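Local coordinates for Non-structural protein 3 (Porcine deltacoronavirus, PDB 6LN0) that probably combines a macro domain with a zinc-binding, papain-like cysteine protease that cuts the viral polyprotein, at residues 260-265 against 298-303; 266-271 against 315-320; 272-277 against 323-328. One frame throughout, in Å; residues are numbered along the deposited sequence.

Interaction 1: 260-265 against 298-303; sequences CFVSAG and WIYAST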
ATOM      1  N   CYS A 260      24.044  -7.683  17.811  1.00 49.19           N
ATOM      2  CA  CYS A 260      24.583  -8.786  18.611  1.00 51.91           C
ATOM      3  C   CYS A 260      23.466  -9.621  19.213  1.00 51.34           C
ATOM      4  O   CYS A 260      23.601 -10.847  19.318  1.00 49.24           O
ATOM      5  CB  CYS A 260      25.544  -8.260  19.692  1.00 46.82           C
ATOM      6  SG  CYS A 260      24.866  -7.018  20.820  1.00 64.37           S
ATOM      7  N   PHE A 261      22.349  -8.979  19.567  1.00 53.74           N
ATOM      8  CA  PHE A 261      21.167  -9.717  19.999  1.00 51.09           C
ATOM      9  C   PHE A 261      20.706 -10.745  18.972  1.00 46.69           C
ATOM     10  O   PHE A 261      20.070 -11.735  19.348  1.00 49.27           O
ATOM     11  CB  PHE A 261      20.014  -8.760  20.343  1.00 54.02           C
ATOM     12  CG  PHE A 261      19.241  -8.240  19.149  1.00 53.14           C
ATOM     13  CD1 PHE A 261      19.784  -7.290  18.303  1.00 50.60           C
ATOM     14  CD2 PHE A 261      17.949  -8.673  18.912  1.00 55.60           C
ATOM     15  CE1 PHE A 261      19.039  -6.799  17.213  1.00 55.46           C
ATOM     16  CE2 PHE A 261      17.204  -8.199  17.842  1.00 47.07           C
ATOM     17  CZ  PHE A 261      17.756  -7.259  16.989  1.00 51.00           C
ATOM     18  N   VAL A 262      21.050 -10.569  17.701  1.00 43.72           N
ATOM     19  CA  VAL A 262      20.659 -11.549  16.697  1.00 44.97           C
ATOM     20  C   VAL A 262      21.669 -12.682  16.635  1.00 46.33           C
ATOM     21  O   VAL A 262      21.304 -13.862  16.722  1.00 48.83           O
ATOM     22  CB  VAL A 262      20.486 -10.876  15.320  1.00 42.14           C
ATOM     23  CG1 VAL A 262      20.247 -11.913  14.260  1.00 34.75           C
ATOM     24  CG2 VAL A 262      19.362  -9.879  15.365  1.00 43.78           C
ATOM     25  N   SER A 263      22.952 -12.343  16.475  1.00 48.72           N
ATOM     26  CA  SER A 263      24.004 -13.361  16.469  1.00 50.67           C
ATOM     27  C   SER A 263      23.973 -14.215  17.733  1.00 42.45           C
ATOM     28  O   SER A 263      24.147 -15.432  17.662  1.00 46.77           O
ATOM     29  CB  SER A 263      25.385 -12.712  16.304  1.00 49.77           C
ATOM     30  OG  SER A 263      25.533 -11.602  17.180  1.00 49.55           O
ATOM     31  N   ALA A 264      23.755 -13.613  18.895  1.00 39.68           N
ATOM     32  CA  ALA A 264      23.719 -14.430  20.107  1.00 46.04           C
ATOM     33  C   ALA A 264      22.545 -15.419  20.066  1.00 51.18           C
ATOM     34  O   ALA A 264      22.687 -16.596  20.434  1.00 47.19           O
ATOM     35  CB  ALA A 264      23.650 -13.539  21.346  1.00 39.17           C
ATOM     36  N   GLY A 265      21.387 -14.970  19.580  1.00 47.36           N
ATOM     37  CA  GLY A 265      20.242 -15.866  19.510  1.00 43.61           C
ATOM     38  C   GLY A 265      20.441 -16.987  18.507  1.00 46.48           C
ATOM     39  O   GLY A 265      20.207 -18.158  18.817  1.00 44.01           O
ATOM     40  N   TRP A 298      13.915 -11.456   8.594  1.00 35.79           N
ATOM     41  CA  TRP A 298      12.831 -12.093   9.327  1.00 38.60           C
ATOM     42  C   TRP A 298      12.992 -11.934  10.839  1.00 42.24           C
ATOM     43  O   TRP A 298      12.000 -11.755  11.556  1.00 44.14           O
ATOM     44  CB  TRP A 298      12.748 -13.567   8.938  1.00 39.50           C
ATOM     45  CG  TRP A 298      11.656 -14.287   9.638  1.00 44.86           C
ATOM     46  CD1 TRP A 298      10.295 -14.144   9.441  1.00 40.49           C
ATOM     47  CD2 TRP A 298      11.809 -15.279  10.657  1.00 42.37           C
ATOM     48  NE1 TRP A 298       9.609 -14.996  10.277  1.00 41.35           N
ATOM     49  CE2 TRP A 298      10.508 -15.705  11.030  1.00 43.19           C
ATOM     50  CE3 TRP A 298      12.912 -15.854  11.283  1.00 38.30           C
ATOM     51  CZ2 TRP A 298      10.294 -16.665  12.012  1.00 40.19           C
ATOM     52  CZ3 TRP A 298      12.694 -16.822  12.255  1.00 40.39           C
ATOM     53  CH2 TRP A 298      11.403 -17.216  12.608  1.00 37.64           C
ATOM     54  N   ILE A 299      14.219 -12.000  11.362  1.00 41.65           N
ATOM     55  CA  ILE A 299      14.370 -11.866  12.811  1.00 41.61           C
ATOM     56  C   ILE A 299      13.997 -10.461  13.244  1.00 39.41           C
ATOM     57  O   ILE A 299      13.279 -10.267  14.232  1.00 44.84           O
ATOM     58  CB  ILE A 299      15.795 -12.216  13.273  1.00 40.67           C
ATOM     59  CG1 ILE A 299      16.205 -13.583  12.768  1.00 41.42           C
ATOM     60  CG2 ILE A 299      15.885 -12.129  14.780  1.00 35.63           C
ATOM     61  CD1 ILE A 299      16.002 -14.627  13.696  1.00 46.44           C
ATOM     62  N   TYR A 300      14.496  -9.460  12.523  1.00 39.36           N
ATOM     63  CA  TYR A 300      14.219  -8.079  12.899  1.00 41.02           C
ATOM     64  C   TYR A 300      12.736  -7.758  12.812  1.00 43.13           C
ATOM     65  O   TYR A 300      12.196  -7.073  13.691  1.00 47.75           O
ATOM     66  CB  TYR A 300      14.993  -7.124  12.005  1.00 42.42           C
ATOM     67  CG  TYR A 300      16.373  -6.753  12.510  1.00 48.81           C
ATOM     68  CD1 TYR A 300      16.551  -5.641  13.312  1.00 47.32           C
ATOM     69  CD2 TYR A 300      17.497  -7.496  12.143  1.00 41.07           C
ATOM     70  CE1 TYR A 300      17.795  -5.274  13.745  1.00 51.26           C
ATOM     71  CE2 TYR A 300      18.739  -7.138  12.568  1.00 50.24           C
ATOM     72  CZ  TYR A 300      18.888  -6.023  13.379  1.00 51.80           C
ATOM     73  OH  TYR A 300      20.134  -5.650  13.824  1.00 50.81           O
ATOM     74  N   ALA A 301      12.057  -8.227  11.753  1.00 39.43           N
ATOM     75  CA  ALA A 301      10.632  -7.916  11.596  1.00 44.80           C
ATOM     76  C   ALA A 301       9.775  -8.671  12.611  1.00 41.10           C
ATOM     77  O   ALA A 301       8.759  -8.150  13.083  1.00 40.44           O
ATOM     78  CB  ALA A 301      10.164  -8.240  10.174  1.00 38.60           C
ATOM     79  N   SER A 302      10.153  -9.907  12.943  1.00 38.30           N
ATOM     80  CA  SER A 302       9.384 -10.662  13.929  1.00 46.23           C
ATOM     81  C   SER A 302       9.501 -10.065  15.333  1.00 48.50           C
ATOM     82  O   SER A 302       8.559 -10.185  16.125  1.00 50.49           O
ATOM     83  CB  SER A 302       9.829 -12.126  13.948  1.00 45.05           C
ATOM     84  OG  SER A 302       9.652 -12.730  12.678  1.00 44.70           O
ATOM     85  N   THR A 303      10.636  -9.438  15.671  1.00 41.88           N
ATOM     86  CA  THR A 303      10.823  -8.869  17.002  1.00 43.46           C
ATOM     87  C   THR A 303      10.669  -7.353  17.011  1.00 45.80           C
ATOM     88  O   THR A 303      10.936  -6.719  18.033  1.00 43.65           O
ATOM     89  CB  THR A 303      12.188  -9.285  17.600  1.00 39.12           C
ATOM     90  OG1 THR A 303      13.267  -8.817  16.791  1.00 39.09           O
ATOM     91  CG2 THR A 303      12.312 -10.776  17.669  1.00 43.13           C
TER

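Interaction 2: 266-271 against 315-320; sequences VNLFQN and QVISLL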
ATOM      1  N   VAL A 266      20.879 -16.641  17.288  1.00 43.71           N
ATOM      2  CA  VAL A 266      21.173 -17.642  16.260  1.00 39.57           C
ATOM      3  C   VAL A 266      22.300 -18.579  16.671  1.00 47.92           C
ATOM      4  O   VAL A 266      22.337 -19.740  16.238  1.00 49.78           O
ATOM      5  CB  VAL A 266      21.501 -16.941  14.929  1.00 46.84           C
ATOM      6  CG1 VAL A 266      21.667 -17.973  13.815  1.00 48.28           C
ATOM      7  CG2 VAL A 266      20.393 -15.945  14.593  1.00 43.00           C
ATOM      8  N   ASN A 267      23.256 -18.100  17.468  1.00 45.41           N
ATOM      9  CA  ASN A 267      24.359 -18.981  17.822  1.00 51.33           C
ATOM     10  C   ASN A 267      23.963 -19.982  18.904  1.00 47.72           C
ATOM     11  O   ASN A 267      24.338 -21.153  18.821  1.00 48.42           O
ATOM     12  CB  ASN A 267      25.575 -18.161  18.235  1.00 51.12           C
ATOM     13  CG  ASN A 267      26.222 -17.488  17.041  1.00 56.18           C
ATOM     14  OD1 ASN A 267      25.990 -17.894  15.884  1.00 55.38           O
ATOM     15  ND2 ASN A 267      27.007 -16.444  17.298  1.00 48.77           N
ATOM     16  N   LEU A 268      23.205 -19.552  19.915  1.00 46.51           N
ATOM     17  CA  LEU A 268      22.559 -20.510  20.810  1.00 47.07           C
ATOM     18  C   LEU A 268      21.748 -21.531  20.019  1.00 46.02           C
ATOM     19  O   LEU A 268      21.868 -22.742  20.235  1.00 45.39           O
ATOM     20  CB  LEU A 268      21.660 -19.779  21.804  1.00 42.97           C
ATOM     21  CG  LEU A 268      20.950 -20.624  22.844  1.00 43.55           C
ATOM     22  CD1 LEU A 268      21.948 -21.338  23.739  1.00 40.15           C
ATOM     23  CD2 LEU A 268      20.045 -19.724  23.672  1.00 38.02           C
ATOM     24  N   PHE A 269      20.927 -21.053  19.078  1.00 44.99           N
ATOM     25  CA  PHE A 269      20.050 -21.963  18.350  1.00 45.31           C
ATOM     26  C   PHE A 269      20.863 -23.013  17.610  1.00 46.87           C
ATOM     27  O   PHE A 269      20.516 -24.200  17.620  1.00 47.20           O
ATOM     28  CB  PHE A 269      19.136 -21.200  17.370  1.00 42.72           C
ATOM     29  CG  PHE A 269      18.203 -22.106  16.626  1.00 42.43           C
ATOM     30  CD1 PHE A 269      18.588 -22.695  15.433  1.00 43.66           C
ATOM     31  CD2 PHE A 269      16.982 -22.451  17.171  1.00 42.05           C
ATOM     32  CE1 PHE A 269      17.758 -23.584  14.787  1.00 44.01           C
ATOM     33  CE2 PHE A 269      16.144 -23.345  16.527  1.00 44.01           C
ATOM     34  CZ  PHE A 269      16.524 -23.896  15.328  1.00 46.10           C
ATOM     35  N   GLN A 270      21.956 -22.596  16.973  1.00 48.07           N
ATOM     36  CA  GLN A 270      22.806 -23.538  16.259  1.00 50.55           C
ATOM     37  C   GLN A 270      23.348 -24.637  17.166  1.00 53.34           C
ATOM     38  O   GLN A 270      23.661 -25.725  16.669  1.00 53.33           O
ATOM     39  CB  GLN A 270      23.957 -22.788  15.581  1.00 48.06           C
ATOM     40  CG  GLN A 270      23.519 -21.963  14.368  1.00 45.79           C
ATOM     41  CD  GLN A 270      24.680 -21.303  13.657  1.00 50.67           C
ATOM     42  OE1 GLN A 270      25.293 -21.897  12.767  1.00 54.16           O
ATOM     43  NE2 GLN A 270      25.003 -20.068  14.054  1.00 52.95           N
ATOM     44  N   ASN A 271      23.450 -24.393  18.477  1.00 47.67           N
ATOM     45  CA  ASN A 271      23.915 -25.411  19.409  1.00 54.64           C
ATOM     46  C   ASN A 271      22.783 -26.185  20.059  1.00 52.70           C
ATOM     47  O   ASN A 271      23.004 -26.817  21.096  1.00 52.41           O
ATOM     48  CB  ASN A 271      24.811 -24.791  20.486  1.00 55.44           C
ATOM     49  CG  ASN A 271      26.234 -24.590  19.994  1.00 58.88           C
ATOM     50  OD1 ASN A 271      26.663 -23.459  19.753  1.00 59.49           O
ATOM     51  ND2 ASN A 271      26.952 -25.690  19.789  1.00 54.53           N
ATOM     52  N   GLN A 315      14.157 -12.598  23.201  1.00 46.80           N
ATOM     53  CA  GLN A 315      13.206 -12.492  22.095  1.00 47.60           C
ATOM     54  C   GLN A 315      13.640 -13.342  20.906  1.00 45.08           C
ATOM     55  O   GLN A 315      12.842 -14.084  20.327  1.00 42.32           O
ATOM     56  CB  GLN A 315      13.072 -11.032  21.663  1.00 50.66           C
ATOM     57  CG  GLN A 315      11.862 -10.276  22.194  1.00 55.94           C
ATOM     58  CD  GLN A 315      11.672  -8.929  21.473  1.00 58.08           C
ATOM     59  OE1 GLN A 315      12.555  -8.061  21.502  1.00 56.35           O
ATOM     60  NE2 GLN A 315      10.523  -8.760  20.814  1.00 51.40           N
ATOM     61  N   VAL A 316      14.915 -13.252  20.533  1.00 43.81           N
ATOM     62  CA  VAL A 316      15.386 -13.965  19.352  1.00 41.36           C
ATOM     63  C   VAL A 316      15.309 -15.471  19.571  1.00 43.33           C
ATOM     64  O   VAL A 316      14.687 -16.194  18.786  1.00 43.39           O
ATOM     65  CB  VAL A 316      16.809 -13.516  18.985  1.00 40.47           C
ATOM     66  CG1 VAL A 316      17.341 -14.342  17.821  1.00 39.20           C
ATOM     67  CG2 VAL A 316      16.821 -12.022  18.692  1.00 37.78           C
ATOM     68  N   ILE A 317      15.940 -15.973  20.642  1.00 42.36           N
ATOM     69  CA  ILE A 317      15.973 -17.419  20.820  1.00 42.99           C
ATOM     70  C   ILE A 317      14.561 -17.968  21.000  1.00 39.48           C
ATOM     71  O   ILE A 317      14.260 -19.085  20.562  1.00 39.85           O
ATOM     72  CB  ILE A 317      16.907 -17.834  21.985  1.00 38.57           C
ATOM     73  CG1 ILE A 317      17.009 -19.348  22.012  1.00 36.25           C
ATOM     74  CG2 ILE A 317      16.399 -17.368  23.348  1.00 39.75           C
ATOM     75  CD1 ILE A 317      17.532 -19.918  20.713  1.00 38.13           C
ATOM     76  N   SER A 318      13.672 -17.193  21.614  1.00 38.24           N
ATOM     77  CA  SER A 318      12.307 -17.663  21.784  1.00 37.70           C
ATOM     78  C   SER A 318      11.561 -17.673  20.454  1.00 41.65           C
ATOM     79  O   SER A 318      10.747 -18.569  20.199  1.00 41.28           O
ATOM     80  CB  SER A 318      11.580 -16.801  22.808  1.00 42.87           C
ATOM     81  OG  SER A 318      10.180 -16.836  22.566  1.00 52.57           O
ATOM     82  N   LEU A 319      11.833 -16.691  19.588  1.00 43.75           N
ATOM     83  CA  LEU A 319      11.264 -16.701  18.245  1.00 33.30           C
ATOM     84  C   LEU A 319      11.722 -17.924  17.462  1.00 39.47           C
ATOM     85  O   LEU A 319      10.907 -18.634  16.866  1.00 44.99           O
ATOM     86  CB  LEU A 319      11.652 -15.425  17.501  1.00 39.41           C
ATOM     87  CG  LEU A 319      11.353 -15.517  16.009  1.00 39.08           C
ATOM     88  CD1 LEU A 319       9.893 -15.241  15.789  1.00 30.11           C
ATOM     89  CD2 LEU A 319      12.218 -14.542  15.244  1.00 43.00           C
ATOM     90  N   LEU A 320      13.024 -18.202  17.470  1.00 40.57           N
ATOM     91  CA  LEU A 320      13.545 -19.325  16.701  1.00 40.14           C
ATOM     92  C   LEU A 320      12.976 -20.643  17.193  1.00 42.41           C
ATOM     93  O   LEU A 320      12.521 -21.472  16.393  1.00 43.00           O
ATOM     94  CB  LEU A 320      15.070 -19.345  16.773  1.00 39.47           C
ATOM     95  CG  LEU A 320      15.737 -18.071  16.250  1.00 45.26           C
ATOM     96  CD1 LEU A 320      17.262 -18.232  16.314  1.00 41.17           C
ATOM     97  CD2 LEU A 320      15.242 -17.706  14.824  1.00 39.05           C
TER

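Interaction 3: 272-277 against 323-328; sequences TAYQFR and NSDAAF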
ATOM      1  N   THR A 272      21.583 -26.136  19.499  1.00 46.67           N
ATOM      2  CA  THR A 272      20.521 -27.047  19.892  1.00 52.12           C
ATOM      3  C   THR A 272      20.280 -28.051  18.773  1.00 55.31           C
ATOM      4  O   THR A 272      20.960 -28.059  17.746  1.00 55.76           O
ATOM      5  CB  THR A 272      19.224 -26.311  20.204  1.00 48.95           C
ATOM      6  OG1 THR A 272      18.563 -26.053  18.969  1.00 45.73           O
ATOM      7  CG2 THR A 272      19.503 -25.011  20.902  1.00 51.76           C
ATOM      8  N   ALA A 273      19.290 -28.909  18.975  1.00 53.98           N
ATOM      9  CA  ALA A 273      19.012 -29.976  18.032  1.00 52.93           C
ATOM     10  C   ALA A 273      17.718 -29.744  17.272  1.00 54.90           C
ATOM     11  O   ALA A 273      17.229 -30.662  16.609  1.00 57.97           O
ATOM     12  CB  ALA A 273      18.967 -31.317  18.762  1.00 58.72           C
ATOM     13  N   TYR A 274      17.159 -28.539  17.345  1.00 55.72           N
ATOM     14  CA  TYR A 274      15.840 -28.257  16.800  1.00 50.69           C
ATOM     15  C   TYR A 274      15.904 -28.114  15.285  1.00 50.85           C
ATOM     16  O   TYR A 274      16.950 -27.803  14.716  1.00 56.86           O
ATOM     17  CB  TYR A 274      15.274 -26.978  17.416  1.00 49.64           C
ATOM     18  CG  TYR A 274      15.112 -27.001  18.922  1.00 46.90           C
ATOM     19  CD1 TYR A 274      14.601 -28.119  19.574  1.00 46.15           C
ATOM     20  CD2 TYR A 274      15.466 -25.900  19.688  1.00 41.95           C
ATOM     21  CE1 TYR A 274      14.453 -28.130  20.947  1.00 49.04           C
ATOM     22  CE2 TYR A 274      15.329 -25.896  21.050  1.00 42.55           C
ATOM     23  CZ  TYR A 274      14.815 -27.013  21.688  1.00 50.95           C
ATOM     24  OH  TYR A 274      14.663 -27.016  23.067  1.00 48.72           O
ATOM     25  N   GLN A 275      14.762 -28.340  14.629  1.00 50.31           N
ATOM     26  CA  GLN A 275      14.637 -28.163  13.185  1.00 51.62           C
ATOM     27  C   GLN A 275      13.479 -27.219  12.870  1.00 47.72           C
ATOM     28  O   GLN A 275      12.335 -27.490  13.242  1.00 48.11           O
ATOM     29  CB  GLN A 275      14.436 -29.501  12.463  1.00 56.03           C
ATOM     30  CG  GLN A 275      13.990 -29.280  11.007  1.00 62.50           C
ATOM     31  CD  GLN A 275      14.066 -30.521  10.140  1.00 72.23           C
ATOM     32  OE1 GLN A 275      13.915 -31.647  10.619  1.00 80.92           O
ATOM     33  NE2 GLN A 275      14.286 -30.317   8.842  1.00 72.40           N
ATOM     34  N   PHE A 276      13.775 -26.131  12.169  1.00 48.69           N
ATOM     35  CA  PHE A 276      12.764 -25.149  11.792  1.00 47.25           C
ATOM     36  C   PHE A 276      11.661 -25.765  10.928  1.00 46.32           C
ATOM     37  O   PHE A 276      11.903 -26.656  10.115  1.00 52.63           O
ATOM     38  CB  PHE A 276      13.414 -24.018  11.002  1.00 44.93           C
ATOM     39  CG  PHE A 276      14.228 -23.079  11.830  1.00 50.07           C
ATOM     40  CD1 PHE A 276      13.647 -22.367  12.869  1.00 44.88           C
ATOM     41  CD2 PHE A 276      15.575 -22.862  11.528  1.00 48.40           C
ATOM     42  CE1 PHE A 276      14.400 -21.475  13.614  1.00 46.85           C
ATOM     43  CE2 PHE A 276      16.338 -21.975  12.264  1.00 46.33           C
ATOM     44  CZ  PHE A 276      15.755 -21.279  13.314  1.00 49.75           C
ATOM     45  N   ARG A 277      10.448 -25.240  11.067  1.00 41.08           N
ATOM     46  CA  ARG A 277       9.377 -25.579  10.143  1.00 50.10           C
ATOM     47  C   ARG A 277       9.755 -25.183   8.703  1.00 50.75           C
ATOM     48  O   ARG A 277      10.642 -24.356   8.489  1.00 48.92           O
ATOM     49  CB  ARG A 277       8.082 -24.894  10.581  1.00 37.40           C
ATOM     50  CG  ARG A 277       8.045 -23.422  10.291  1.00 43.63           C
ATOM     51  CD  ARG A 277       6.889 -22.808  11.009  1.00 40.23           C
ATOM     52  NE  ARG A 277       6.956 -21.361  11.072  1.00 40.79           N
ATOM     53  CZ  ARG A 277       6.497 -20.551  10.127  1.00 47.54           C
ATOM     54  NH1 ARG A 277       5.944 -21.049   9.029  1.00 49.59           N
ATOM     55  NH2 ARG A 277       6.584 -19.238  10.283  1.00 50.68           N
ATOM     56  N   ASN A 323       9.424 -21.509  16.302  1.00 45.20           N
ATOM     57  CA  ASN A 323       9.230 -21.836  14.894  1.00 38.51           C
ATOM     58  C   ASN A 323       9.904 -23.138  14.511  1.00 45.11           C
ATOM     59  O   ASN A 323      10.129 -23.390  13.313  1.00 46.62           O
ATOM     60  CB  ASN A 323       9.739 -20.719  13.992  1.00 42.73           C
ATOM     61  CG  ASN A 323       8.753 -19.617  13.860  1.00 41.75           C
ATOM     62  OD1 ASN A 323       7.908 -19.622  12.970  1.00 48.15           O
ATOM     63  ND2 ASN A 323       8.854 -18.647  14.738  1.00 39.91           N
ATOM     64  N   SER A 324      10.212 -23.972  15.496  1.00 42.99           N
ATOM     65  CA  SER A 324      10.867 -25.248  15.296  1.00 44.81           C
ATOM     66  C   SER A 324      10.000 -26.371  15.860  1.00 42.10           C
ATOM     67  O   SER A 324       8.896 -26.154  16.347  1.00 41.64           O
ATOM     68  CB  SER A 324      12.245 -25.236  15.953  1.00 43.81           C
ATOM     69  OG  SER A 324      12.098 -25.171  17.368  1.00 47.11           O
ATOM     70  N   ASP A 325      10.514 -27.589  15.788  1.00 42.31           N
ATOM     71  CA  ASP A 325       9.875 -28.746  16.404  1.00 48.85           C
ATOM     72  C   ASP A 325      10.164 -28.885  17.915  1.00 48.70           C
ATOM     73  O   ASP A 325       9.951 -29.967  18.447  1.00 49.16           O
ATOM     74  CB  ASP A 325      10.308 -30.028  15.685  1.00 48.20           C
ATOM     75  CG  ASP A 325      11.810 -30.319  15.826  1.00 54.71           C
ATOM     76  OD1 ASP A 325      12.572 -29.454  16.314  1.00 54.83           O
ATOM     77  OD2 ASP A 325      12.237 -31.429  15.434  1.00 63.18           O
ATOM     78  N   ALA A 326      10.619 -27.847  18.617  1.00 49.28           N
ATOM     79  CA  ALA A 326      10.990 -27.996  20.026  1.00 47.89           C
ATOM     80  C   ALA A 326       9.794 -28.401  20.865  1.00 42.13           C
ATOM     81  O   ALA A 326       8.784 -27.690  20.913  1.00 40.69           O
ATOM     82  CB  ALA A 326      11.569 -26.690  20.578  1.00 42.96           C
ATOM     83  N   ALA A 327       9.933 -29.522  21.561  1.00 43.96           N
ATOM     84  CA  ALA A 327       8.891 -30.012  22.450  1.00 40.42           C
ATOM     85  C   ALA A 327       9.470 -31.144  23.262  1.00 41.42           C
ATOM     86  O   ALA A 327      10.345 -31.875  22.787  1.00 41.78           O
ATOM     87  CB  ALA A 327       7.656 -30.499  21.681  1.00 42.82           C
ATOM     88  N   PHE A 328       8.985 -31.263  24.493  1.00 39.69           N
ATOM     89  CA  PHE A 328       9.364 -32.352  25.370  1.00 44.01           C
ATOM     90  C   PHE A 328       8.230 -32.602  26.348  1.00 42.11           C
ATOM     91  O   PHE A 328       7.360 -31.747  26.550  1.00 44.76           O
ATOM     92  CB  PHE A 328      10.677 -32.060  26.110  1.00 46.62           C
ATOM     93  CG  PHE A 328      10.567 -31.020  27.196  1.00 46.13           C
ATOM     94  CD1 PHE A 328      10.305 -31.391  28.510  1.00 39.69           C
ATOM     95  CD2 PHE A 328      10.775 -29.675  26.912  1.00 42.06           C
ATOM     96  CE1 PHE A 328      10.217 -30.435  29.515  1.00 38.76           C
ATOM     97  CE2 PHE A 328      10.699 -28.704  27.917  1.00 40.30           C
ATOM     98  CZ  PHE A 328      10.409 -29.082  29.218  1.00 38.61           C
TER

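Interaction 1: 260-265 against 298-303
The edge of the Phe261 ring meets the face of Tyr300 in a T-shaped aromatic pair. The centroids are 5.4 Å apart and the planes stand at 85°. Phe261 CZ makes the approach, 3.8 Å from Tyr300 CE1, and sits over the rim of the tyrosine ring rather than its middle. The Val262 methyl CG2 joins the two rings. Val262 CG2 lies 3.4 Å above the plane of the Phe261 ring, over its centre, and 4.0 Å from Tyr300 CE2. Val262 CG2 also touches Ile299 CG2 at 4.2 Å, so one branch of Val262 serves three side chains. At the in-plane edge of the Phe261 ring, Phe261 CE2 and Thr303 OG1 meet tip to tip at 4.1 Å.

Torsions and a side-chain hydrogen bond set these groups. Phe261 CG sits between the backbone N and the carbonyl carbon, chi1 80°, a crowded position that carries the ring toward helix 293-302. Thr303 OG1 is tied back to Ile299 O, 2.9 Å away, and this carbonyl also accepts a hydrogen bond from Thr303 N. The hydroxyl is thus held close to the backbone while the ring packs beside it.

The two short helical segments cross at 112°, with axes 11.1 Å apart, so bulky side chains must bridge them. This is buried packing within the helical part of the papain-like peptidase fold. Helix 313-322 touches both partners, through Val316 on Phe261 and Leu320 on Ile299. Strand 250-253 places Leu253 against Val262, and strand 398-402 places Cys399 against Phe261.

Interaction 2: 266-271 against 315-320
Leu268 lays its CD2 methyl against Ile317 CG1 at 3.5 Å, the two side chains crossing at about a right angle. They belong to a helix pair in the papain-like peptidase fold, probably in its helical thumb. The segments of helices 260-270 and 313-322 incline at 43°, and their axes come within 9.2 Å. The contact between them is buried and apolar.

Leu268 and Ile317 both hold their gamma carbons CG and CG1 anti to the backbone N. This carries Ile317 CG1 and Leu268 CD2 into contact. Ile317 CD1 goes further and reaches Phe269 CB at 3.9 Å, near the in-plane edge of that ring. Phe269 is also anti, chi1 -179°, which brings its ring obliquely across Leu320. Leu320 CB lies 3.7 Å from Phe269 CD2.

Outside the pair, Ala419 of strand 416-423 touches both Leu268 and Ile317. Phe276 stacks its ring on Phe269. Trp298 of helix 293-302 packs on Leu320. The Leu320 methyl CD1 fits between two residues one turn apart, 3.7 Å from Phe269 CB and 4.0 Å from Val266 CA.

Interaction 3: 272-277 against 323-328
Arg277 CG lies between its backbone N and carbonyl carbon, chi1 75°, and the chain runs extended to NE. Asn323 CG is anti to its carbonyl carbon. The two side chains therefore lie side by side and point the same way. Asn323 OD1 lies in the guanidinium plane and accepts from two donors. Arg277 NE reaches Asn323 OD1 at 2.7 Å on a lone pair, and Arg277 NH2 reaches the same OD1 at 3.0 Å, nearly along the C=O axis. The backbone repeats the pairing: Arg277 N bonds to Asn323 O at 2.9 Å, almost straight at 174°.

A single beta bridge pairs Phe276 with Ser324. Next to it, Gln275 is held through both its backbone N and its O, by Asp325. Gln275 N donates to Asp325 OD1 at 3.0 Å, from above the carboxylate plane, and Asp325 N donates to Gln275 O at 3.1 Å. Asp325 chi1 is 64°, which turns the carboxylate back to Gln275. Beyond, Ala326 CB makes a CH-pi contact over the face of Tyr274, 3.4 Å from the ring centroid.

The bridge ties loop 272-277, between helices 260-270 and 278-287, to the turn that leads from helix 313-322 into strand 327-332 of the papain-like peptidase domain. Arg277 is the N-cap residue of helix 278-287. Ser324 OG bonds to Val321 O, and Asn323 ND2 to Leu319 O. Tyr274 rests on strands 376-383 and 416-423.

In the fold
The three contacts follow helix 260-270 and the loop after it. Interactions 1 and 2 have centres about 8 Å apart and share that helix. They touch at several points, among them Ser302 CB and Leu319 CD1, 3.6 Å apart. Interaction 3 lies about 10 Å from interaction 2 and about 17 Å from interaction 1, centre to centre. Leu320 O and Phe276 CE1, 3.4 Å apart, join interactions 2 and 3. Cys260 opens the helix and touches His398, consistent with the cysteine-histidine pair of papain-like peptidases. The contacts thus extend from this probable active site toward strand 327-332, which leads to the zinc ligands Cys334 and Cys335.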